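Local coordinates for RidA family protein (Mycobacterium tuberculosis, PDB 3I7T), which is of unknown function but belongs to the YjgF/YER057c/UK114 (RidA) family and forms a homotrimer, at residues I71-I76 with T97-V102; V17-A22 with V30-T35; V66-I71 with E115-V120. All coordinates share one frame; numbering follows the deposited sequence.

Interaction 1: residues I71-I76 with T97-V102; sequences IYVTDI and TSMVEV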
loop_
_atom_site.group_PDB
_atom_site.type_symbol
_atom_site.label_atom_id
_atom_site.label_comp_id
_atom_site.label_asym_id
_atom_site.label_seq_id
_atom_site.Cartn_x
_atom_site.Cartn_y
_atom_site.Cartn_z
ATOM N N ILE A 71 -8.048 2.337 -1.527
ATOM C CA ILE A 71 -9.381 1.761 -1.489
ATOM C C ILE A 71 -9.430 0.427 -2.229
ATOM O O ILE A 71 -9.123 0.363 -3.413
ATOM C CB ILE A 71 -10.407 2.729 -2.140
ATOM C CG1 ILE A 71 -10.350 4.111 -1.473
ATOM C CG2 ILE A 71 -11.830 2.138 -2.095
ATOM C CD1 ILE A 71 -11.154 5.151 -2.194
ATOM N N TYR A 72 -9.792 -0.631 -1.509
ATOM C CA TYR A 72 -10.067 -1.931 -2.101
ATOM C C TYR A 72 -11.565 -2.141 -2.190
ATOM O O TYR A 72 -12.267 -2.029 -1.186
ATOM C CB TYR A 72 -9.477 -3.049 -1.238
ATOM C CG TYR A 72 -8.031 -2.840 -0.866
ATOM C CD1 TYR A 72 -7.020 -3.163 -1.755
ATOM C CD2 TYR A 72 -7.675 -2.319 0.372
ATOM C CE1 TYR A 72 -5.682 -2.971 -1.434
ATOM C CE2 TYR A 72 -6.336 -2.125 0.708
ATOM C CZ TYR A 72 -5.345 -2.454 -0.207
ATOM O OH TYR A 72 -4.007 -2.267 0.105
ATOM N N VAL A 73 -12.042 -2.490 -3.378
ATOM C CA VAL A 73 -13.451 -2.771 -3.572
ATOM C C VAL A 73 -13.652 -4.152 -4.182
ATOM O O VAL A 73 -12.773 -4.670 -4.887
ATOM C CB VAL A 73 -14.136 -1.709 -4.441
ATOM C CG1 VAL A 73 -14.218 -0.399 -3.695
ATOM C CG2 VAL A 73 -13.402 -1.552 -5.793
ATOM N N THR A 74 -14.803 -4.763 -3.918
ATOM C CA THR A 74 -15.066 -6.060 -4.514
ATOM C C THR A 74 -15.715 -5.913 -5.896
ATOM O O THR A 74 -15.730 -6.856 -6.675
ATOM C CB THR A 74 -15.879 -7.018 -3.588
ATOM O OG1 THR A 74 -17.145 -6.435 -3.238
ATOM C CG2 THR A 74 -15.076 -7.344 -2.324
ATOM N N ASP A 75 -16.236 -4.731 -6.206
ATOM C CA ASP A 75 -16.789 -4.492 -7.532
ATOM C C ASP A 75 -16.456 -3.090 -8.003
ATOM O O ASP A 75 -17.152 -2.130 -7.655
ATOM C CB ASP A 75 -18.299 -4.685 -7.541
ATOM C CG ASP A 75 -18.896 -4.469 -8.916
ATOM O OD1 ASP A 75 -18.165 -3.959 -9.801
ATOM O OD2 ASP A 75 -20.086 -4.809 -9.116
ATOM N N ILE A 76 -15.384 -2.972 -8.779
ATOM C CA ILE A 76 -14.888 -1.655 -9.169
ATOM C C ILE A 76 -15.830 -0.961 -10.166
ATOM O O ILE A 76 -15.695 0.237 -10.442
ATOM C CB ILE A 76 -13.427 -1.713 -9.715
ATOM C CG1 ILE A 76 -12.728 -0.354 -9.523
ATOM C CG2 ILE A 76 -13.400 -2.189 -11.170
ATOM C CD1 ILE A 76 -11.246 -0.446 -9.541
ATOM N N THR A 97 -5.071 8.960 -3.906
ATOM C CA THR A 97 -5.650 7.639 -3.654
ATOM C C THR A 97 -5.315 6.654 -4.735
ATOM O O THR A 97 -4.742 7.001 -5.768
ATOM C CB THR A 97 -7.194 7.556 -3.730
ATOM O OG1 THR A 97 -7.796 8.819 -4.014
ATOM C CG2 THR A 97 -7.783 6.892 -2.523
ATOM N N SER A 98 -5.751 5.427 -4.483
ATOM C CA SER A 98 -5.816 4.376 -5.489
ATOM C C SER A 98 -7.076 3.609 -5.216
ATOM O O SER A 98 -7.525 3.575 -4.084
ATOM C CB SER A 98 -4.612 3.446 -5.381
ATOM O OG SER A 98 -3.431 4.225 -5.364
ATOM N N MET A 99 -7.649 2.992 -6.245
ATOM C CA MET A 99 -8.791 2.117 -6.040
ATOM C C MET A 99 -8.594 0.898 -6.898
ATOM O O MET A 99 -8.476 1.012 -8.114
ATOM C CB MET A 99 -10.089 2.816 -6.446
ATOM C CG MET A 99 -11.348 2.063 -6.064
ATOM S SD MET A 99 -12.856 2.763 -6.812
ATOM C CE MET A 99 -12.931 4.330 -5.961
ATOM N N VAL A 100 -8.559 -0.275 -6.281
ATOM C CA VAL A 100 -8.433 -1.497 -7.069
ATOM C C VAL A 100 -9.432 -2.542 -6.632
ATOM O O VAL A 100 -9.857 -2.587 -5.482
ATOM C CB VAL A 100 -7.046 -2.140 -6.978
ATOM C CG1 VAL A 100 -5.982 -1.207 -7.561
ATOM C CG2 VAL A 100 -6.742 -2.541 -5.530
ATOM N N GLU A 101 -9.787 -3.407 -7.562
ATOM C CA GLU A 101 -10.718 -4.449 -7.233
ATOM C C GLU A 101 -9.977 -5.676 -6.718
ATOM O O GLU A 101 -8.992 -6.115 -7.319
ATOM C CB GLU A 101 -11.534 -4.798 -8.457
ATOM C CG GLU A 101 -12.723 -5.647 -8.159
ATOM C CD GLU A 101 -13.542 -5.856 -9.393
ATOM O OE1 GLU A 101 -14.246 -4.913 -9.811
ATOM O OE2 GLU A 101 -13.460 -6.956 -9.957
ATOM N N VAL A 102 -10.454 -6.230 -5.605
ATOM C CA VAL A 102 -9.909 -7.488 -5.088
ATOM C C VAL A 102 -10.949 -8.614 -5.170
ATOM O O VAL A 102 -12.148 -8.349 -5.259
ATOM C CB VAL A 102 -9.388 -7.331 -3.640
ATOM C CG1 VAL A 102 -8.179 -6.404 -3.622
ATOM C CG2 VAL A 102 -10.490 -6.801 -2.724
HETATM O O HOH W 1 -14.563 -9.466 -6.602
#
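Ile71, Tyr72 and Val73 run beside Met99, Val100 and Glu101 as a parallel strand pair, the two short axes 26° apart. Four backbone hydrogen bonds fix the register. Ile71 N donates to Ser98 O (2.9 Å) while Ile71 O accepts Val100 N; two residues on, Val73 N donates to Val100 O and Val73 O accepts Val102 N. The straightest is Val73 N to Val100 O, 3.0 Å with 169° at the hydrogen.

Apolar contacts occupy both faces. On the Ile71 and Val73 side, Met99 CG stands anti to its backbone N (chi1 -171°), which sets it 4.0 Å from Ile71 CG2; Met99 SD lies further out, 4.1 Å from Ile76 CG1. Helix 79-90 packs on this face through Val82 and His86 against Ile71 and Trp79 against Met99. On the other face the side chains of Tyr72 and Val100 lie alongside each other, Tyr72 CD1 being 3.8 Å from Val100 CG2, and Val102 CG1 reaches the same ring carbon.

Polar contacts gather at the turn after Val73. The extended Glu101 side chain carries its carboxylate to Ile76 N, but the 2.5 Å between Glu101 OE1 and Ile76 N is so short that its exact length is doubtful. Glu101 OE2 is engaged by Thr103 OG1 of the second subunit. Asp75 OD1, bonded to Ser77 OG, stands 4.0 Å from Glu101 OE1, a like-charge approach.

Parallel neighbours joined through an intervening helix make this the beta-alpha-beta crossover of strand 66-73, helix 79-90 and strand 99-101.

Interaction 2: residues V17-A22 with V30-T35; sequences VGYSRA and VVAGTT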
loop_
_atom_site.group_PDB
_atom_site.type_symbol
_atom_site.label_atom_id
_atom_site.label_comp_id
_atom_site.label_asym_id
_atom_site.label_seq_id
_atom_site.Cartn_x
_atom_site.Cartn_y
_atom_site.Cartn_z
ATOM N N VAL A 17 -4.991 -11.132 15.365
ATOM C CA VAL A 17 -3.938 -10.848 14.383
ATOM C C VAL A 17 -2.756 -10.033 14.947
ATOM O O VAL A 17 -1.653 -10.068 14.399
ATOM C CB VAL A 17 -4.531 -10.157 13.126
ATOM C CG1 VAL A 17 -3.444 -9.837 12.115
ATOM C CG2 VAL A 17 -5.606 -11.047 12.511
ATOM N N GLY A 18 -2.987 -9.321 16.047
ATOM C CA GLY A 18 -1.943 -8.526 16.703
ATOM C C GLY A 18 -1.597 -7.286 15.895
ATOM O O GLY A 18 -0.507 -7.202 15.307
ATOM N N TYR A 19 -2.532 -6.342 15.838
ATOM C CA TYR A 19 -2.352 -5.103 15.067
ATOM C C TYR A 19 -3.159 -3.970 15.727
ATOM O O TYR A 19 -4.058 -4.228 16.533
ATOM C CB TYR A 19 -2.763 -5.294 13.593
ATOM C CG TYR A 19 -4.267 -5.219 13.310
ATOM C CD1 TYR A 19 -4.868 -4.008 12.964
ATOM C CD2 TYR A 19 -5.076 -6.363 13.370
ATOM C CE1 TYR A 19 -6.237 -3.923 12.704
ATOM C CE2 TYR A 19 -6.444 -6.296 13.105
ATOM C CZ TYR A 19 -7.024 -5.070 12.772
ATOM O OH TYR A 19 -8.388 -4.985 12.506
ATOM N N SER A 20 -2.828 -2.724 15.383
ATOM C CA SER A 20 -3.505 -1.552 15.920
ATOM C C SER A 20 -4.364 -0.891 14.859
ATOM O O SER A 20 -4.103 -1.011 13.668
ATOM C CB SER A 20 -2.487 -0.524 16.418
ATOM O OG SER A 20 -1.747 -1.006 17.513
ATOM N N ARG A 21 -5.390 -0.175 15.295
ATOM C CA ARG A 21 -6.202 0.605 14.377
ATOM C C ARG A 21 -5.359 1.746 13.784
ATOM O O ARG A 21 -5.423 2.014 12.582
ATOM C CB ARG A 21 -7.431 1.159 15.108
ATOM C CG ARG A 21 -8.526 0.129 15.368
ATOM C CD ARG A 21 -9.284 -0.174 14.084
ATOM N NE ARG A 21 -9.662 1.061 13.414
ATOM C CZ ARG A 21 -9.689 1.227 12.094
ATOM N NH1 ARG A 21 -9.362 0.225 11.288
ATOM N NH2 ARG A 21 -10.041 2.405 11.582
ATOM N N ALA A 22 -4.576 2.415 14.636
ATOM C CA ALA A 22 -3.686 3.486 14.195
ATOM C C ALA A 22 -2.405 3.517 15.021
ATOM O O ALA A 22 -2.413 3.179 16.211
ATOM C CB ALA A 22 -4.378 4.819 14.272
ATOM N N VAL A 30 -0.261 6.228 10.744
ATOM C CA VAL A 30 -0.811 5.240 9.810
ATOM C C VAL A 30 -2.063 4.567 10.368
ATOM O O VAL A 30 -2.165 4.303 11.563
ATOM C CB VAL A 30 0.236 4.175 9.402
ATOM C CG1 VAL A 30 1.378 4.848 8.679
ATOM C CG2 VAL A 30 0.738 3.427 10.611
ATOM N N VAL A 31 -3.023 4.318 9.489
ATOM C CA VAL A 31 -4.283 3.714 9.856
ATOM C C VAL A 31 -4.441 2.371 9.128
ATOM O O VAL A 31 -4.152 2.246 7.920
ATOM C CB VAL A 31 -5.457 4.687 9.556
ATOM C CG1 VAL A 31 -6.807 4.136 10.072
ATOM C CG2 VAL A 31 -5.177 6.047 10.202
ATOM N N ALA A 32 -4.885 1.367 9.885
ATOM C CA ALA A 32 -5.144 0.024 9.367
ATOM C C ALA A 32 -6.179 0.029 8.244
ATOM O O ALA A 32 -6.985 0.955 8.142
ATOM C CB ALA A 32 -5.648 -0.888 10.517
ATOM N N GLY A 33 -6.160 -1.015 7.418
ATOM C CA GLY A 33 -7.274 -1.254 6.493
ATOM C C GLY A 33 -8.549 -1.233 7.315
ATOM O O GLY A 33 -8.651 -1.908 8.351
ATOM N N THR A 34 -9.521 -0.445 6.869
ATOM C CA THR A 34 -10.750 -0.290 7.615
ATOM C C THR A 34 -11.970 -0.629 6.785
ATOM O O THR A 34 -12.141 -0.101 5.698
ATOM C CB THR A 34 -10.914 1.163 8.064
ATOM O OG1 THR A 34 -9.733 1.556 8.776
ATOM C CG2 THR A 34 -12.143 1.302 8.961
ATOM N N THR A 35 -12.843 -1.480 7.318
ATOM C CA THR A 35 -14.101 -1.749 6.640
ATOM C C THR A 35 -15.249 -1.074 7.380
ATOM O O THR A 35 -15.072 -0.487 8.464
ATOM C CB THR A 35 -14.377 -3.251 6.531
ATOM O OG1 THR A 35 -14.430 -3.806 7.850
ATOM C CG2 THR A 35 -13.290 -3.949 5.730
HETATM O O HOH W 2 -9.042 -2.164 11.103
#
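Arg21 and Ala22 meet Val31 and Ala32 at the open end of the beta hairpin formed by strands 22-25 and 28-35, where the chain arrives from helix 12-17. Ala22 and Val31 form an antiparallel non-hydrogen-bonded pair, their CA atoms 4.4 Å apart. On its other side the incoming chain makes a classic beta bulge, Arg21 and Ala22 both facing Val7.

Several backbone polar groups have clear partners. Arg21 O accepts Ala32 N at 2.8 Å in a nearly straight bond, 174° at the hydrogen. Val31 N and O turn elsewhere, to Ala116 of strand 112-119 and to Arg68 NH1 of the third subunit. Ala22 CA brings a weaker C-H contact to Val30 O, 3.1 Å away.

Thr34 OG1 takes part in three hydrogen bonds. The Arg21 chain bends at CD and NE (chi2 -75°, chi3 -48°), turning back toward the strand; NH1 and NH2 both hold this one oxygen end-on, each nitrogen 2.9 Å from Thr34 OG1 and the oxygen lying in the guanidinium plane. The hydroxyl in turn donates to Ala32 O from above the carbonyl plane, so it accepts two bonds and gives one. A water donates to Gly33 O at 2.8 Å and also meets Tyr19 OH; its very short approach to Arg21 NH1 is doubtful as a measured length.

The loop also faces the third subunit, where Ser20 OG bonds Arg94 O and Tyr19 packs on Thr97. Within the chain, the Tyr19 ring reaches the strand through CE1, 3.8 Å from Ala32 CB, and that methyl lies 3.5 Å from Ser20 O.

Interaction 3: residues V66-I71 with E115-V120; sequences VVRTRI and EADAYV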
loop_
_atom_site.group_PDB
_atom_site.type_symbol
_atom_site.label_atom_id
_atom_site.label_comp_id
_atom_site.label_asym_id
_atom_site.label_seq_id
_atom_site.Cartn_x
_atom_site.Cartn_y
_atom_site.Cartn_z
ATOM N N VAL A 66 -4.568 13.716 6.371
ATOM C CA VAL A 66 -4.446 12.547 5.501
ATOM C C VAL A 66 -3.787 12.907 4.148
ATOM O O VAL A 66 -4.232 13.829 3.455
ATOM C CB VAL A 66 -5.836 11.891 5.296
ATOM C CG1 VAL A 66 -5.787 10.832 4.180
ATOM C CG2 VAL A 66 -6.343 11.320 6.622
ATOM N N VAL A 67 -2.707 12.214 3.799
ATOM C CA VAL A 67 -1.995 12.505 2.558
ATOM C C VAL A 67 -2.252 11.412 1.535
ATOM O O VAL A 67 -2.090 11.630 0.326
ATOM C CB VAL A 67 -0.457 12.658 2.759
ATOM C CG1 VAL A 67 -0.124 13.908 3.625
ATOM C CG2 VAL A 67 0.148 11.387 3.361
ATOM N N ARG A 68 -2.633 10.235 2.023
ATOM C CA ARG A 68 -2.941 9.107 1.145
ATOM C C ARG A 68 -4.084 8.241 1.662
ATOM O O ARG A 68 -4.140 7.909 2.853
ATOM C CB ARG A 68 -1.706 8.215 0.912
ATOM C CG ARG A 68 -2.053 6.972 0.053
ATOM C CD ARG A 68 -0.947 5.898 -0.030
ATOM N NE ARG A 68 0.337 6.350 -0.573
ATOM C CZ ARG A 68 0.640 6.401 -1.874
ATOM N NH1 ARG A 68 -0.261 6.082 -2.803
ATOM N NH2 ARG A 68 1.845 6.800 -2.258
ATOM N N THR A 69 -4.995 7.874 0.762
ATOM C CA THR A 69 -5.932 6.780 1.026
ATOM C C THR A 69 -5.707 5.680 -0.008
ATOM O O THR A 69 -5.132 5.915 -1.078
ATOM C CB THR A 69 -7.406 7.225 0.977
ATOM O OG1 THR A 69 -7.669 7.839 -0.291
ATOM C CG2 THR A 69 -7.734 8.216 2.091
ATOM N N ARG A 70 -6.147 4.467 0.317
ATOM C CA ARG A 70 -6.070 3.362 -0.629
ATOM C C ARG A 70 -7.343 2.596 -0.424
ATOM O O ARG A 70 -7.689 2.277 0.720
ATOM C CB ARG A 70 -4.855 2.479 -0.347
ATOM C CG ARG A 70 -4.692 1.312 -1.319
ATOM C CD ARG A 70 -3.348 0.573 -1.108
ATOM N NE ARG A 70 -2.213 1.402 -1.520
ATOM C CZ ARG A 70 -1.379 2.016 -0.684
ATOM N NH1 ARG A 70 -0.393 2.749 -1.166
ATOM N NH2 ARG A 70 -1.517 1.891 0.627
ATOM N N ILE A 71 -8.048 2.337 -1.527
ATOM C CA ILE A 71 -9.381 1.761 -1.489
ATOM C C ILE A 71 -9.430 0.427 -2.229
ATOM O O ILE A 71 -9.123 0.363 -3.413
ATOM C CB ILE A 71 -10.407 2.729 -2.140
ATOM C CG1 ILE A 71 -10.350 4.111 -1.473
ATOM C CG2 ILE A 71 -11.830 2.138 -2.095
ATOM C CD1 ILE A 71 -11.154 5.151 -2.194
ATOM N N GLU A 115 -7.538 2.142 3.600
ATOM C CA GLU A 115 -6.390 2.511 4.416
ATOM C C GLU A 115 -6.147 4.010 4.346
ATOM O O GLU A 115 -6.577 4.679 3.400
ATOM C CB GLU A 115 -5.140 1.817 3.878
ATOM C CG GLU A 115 -5.205 0.322 3.915
ATOM C CD GLU A 115 -4.000 -0.291 3.215
ATOM O OE1 GLU A 115 -3.248 0.465 2.567
ATOM O OE2 GLU A 115 -3.791 -1.511 3.320
ATOM N N ALA A 116 -5.400 4.540 5.304
ATOM C CA ALA A 116 -5.019 5.935 5.227
ATOM C C ALA A 116 -3.633 6.170 5.841
ATOM O O ALA A 116 -3.249 5.500 6.812
ATOM C CB ALA A 116 -6.061 6.809 5.909
ATOM N N ASP A 117 -2.889 7.109 5.247
ATOM C CA ASP A 117 -1.660 7.621 5.836
ATOM C C ASP A 117 -1.852 9.100 6.060
ATOM O O ASP A 117 -2.422 9.800 5.214
ATOM C CB ASP A 117 -0.460 7.407 4.910
ATOM C CG ASP A 117 -0.179 5.945 4.669
ATOM O OD1 ASP A 117 0.081 5.228 5.651
ATOM O OD2 ASP A 117 -0.225 5.513 3.499
ATOM N N ALA A 118 -1.386 9.577 7.207
ATOM C CA ALA A 118 -1.522 10.979 7.547
ATOM C C ALA A 118 -0.182 11.528 7.999
ATOM O O ALA A 118 0.682 10.780 8.458
ATOM C CB ALA A 118 -2.584 11.177 8.630
ATOM N N TYR A 119 -0.011 12.837 7.856
ATOM C CA TYR A 119 1.202 13.490 8.318
ATOM C C TYR A 119 0.841 14.666 9.222
ATOM O O TYR A 119 0.096 15.568 8.820
ATOM C CB TYR A 119 2.046 13.944 7.121
ATOM C CG TYR A 119 3.379 14.561 7.488
ATOM C CD1 TYR A 119 3.461 15.874 7.929
ATOM C CD2 TYR A 119 4.554 13.826 7.386
ATOM C CE1 TYR A 119 4.680 16.438 8.263
ATOM C CE2 TYR A 119 5.774 14.381 7.711
ATOM C CZ TYR A 119 5.832 15.683 8.152
ATOM O OH TYR A 119 7.056 16.235 8.471
ATOM N N VAL A 120 1.347 14.638 10.451
ATOM C CA VAL A 120 1.087 15.711 11.407
ATOM C C VAL A 120 -0.010 15.337 12.398
ATOM O O VAL A 120 -0.408 14.168 12.494
HETATM O O HOH W 3 2.039 6.263 1.476
HETATM O O HOH W 4 0.244 3.099 2.688
#
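An antiparallel ladder interrupted by a classic beta bulge joins Val66-Arg70 to Glu115-Ala118 inside the sheet, with one side turned to the trimer interface. The bulge is seen at Asp117 O, which accepts both Val67 N at 2.8 Å and Arg68 N at 3.2 Å, shifting the register by one residue. Beyond it Asp117 N returns a bond to Arg68 O, and Arg70 and Glu115 exchange two.

Val66, Thr69, Ala116 and Ala118 share one face, where Thr69 OG1 bonds His86 NE2. The other face is charged. Arg70 NH2 makes a salt bridge to Glu115 OE1 at 3.0 Å, in the guanidinium plane, although guanidinium and carboxylate planes are 79° apart. Asp117 OD2 is linked through waters: one donates to it at 2.6 Å and accepts from Arg70 NH2, another accepts from Arg68 NE at 2.7 Å and donates to the same Asp117 OD2.

Across the interface, Arg68 NH2 and Arg70 NH1 form salt bridges with Asp117 OD1 and Glu115 OE1 of the second subunit. Glu115 OE2 is bonded by Ser98 OG of the third subunit. Arg70 NH2 also comes close to Arg70 NH1 of the third subunit, and the Glu115 carboxylates probably offset that repulsion. Arg70 thus pairs with Glu115 both within the chain and between subunits, whereas Arg68 and Asp117 are joined by water within the chain and by a salt bridge only between subunits.

Overall arrangement
All three contacts belong to one mixed sheet, whose order runs 28-35, 112-119, 66-73, 99-101 across the strands concerned. Along the chain interaction 2 closes first; interaction 1 then falls between the two segments of interaction 3, with which it shares Ile71 and strand 66-73. The centres of interactions 1 and 2 lie about 18 Å apart. Those of interactions 1 and 3 are about 15 Å apart, and those of interactions 2 and 3 about 13 Å. Interactions 1 and 2 do not touch, their nearest atoms being about 6 Å apart, whereas interaction 3 touches both through neighbouring strands. Each also reaches the third subunit, so the segments that build the sheet also contribute to the homotrimer.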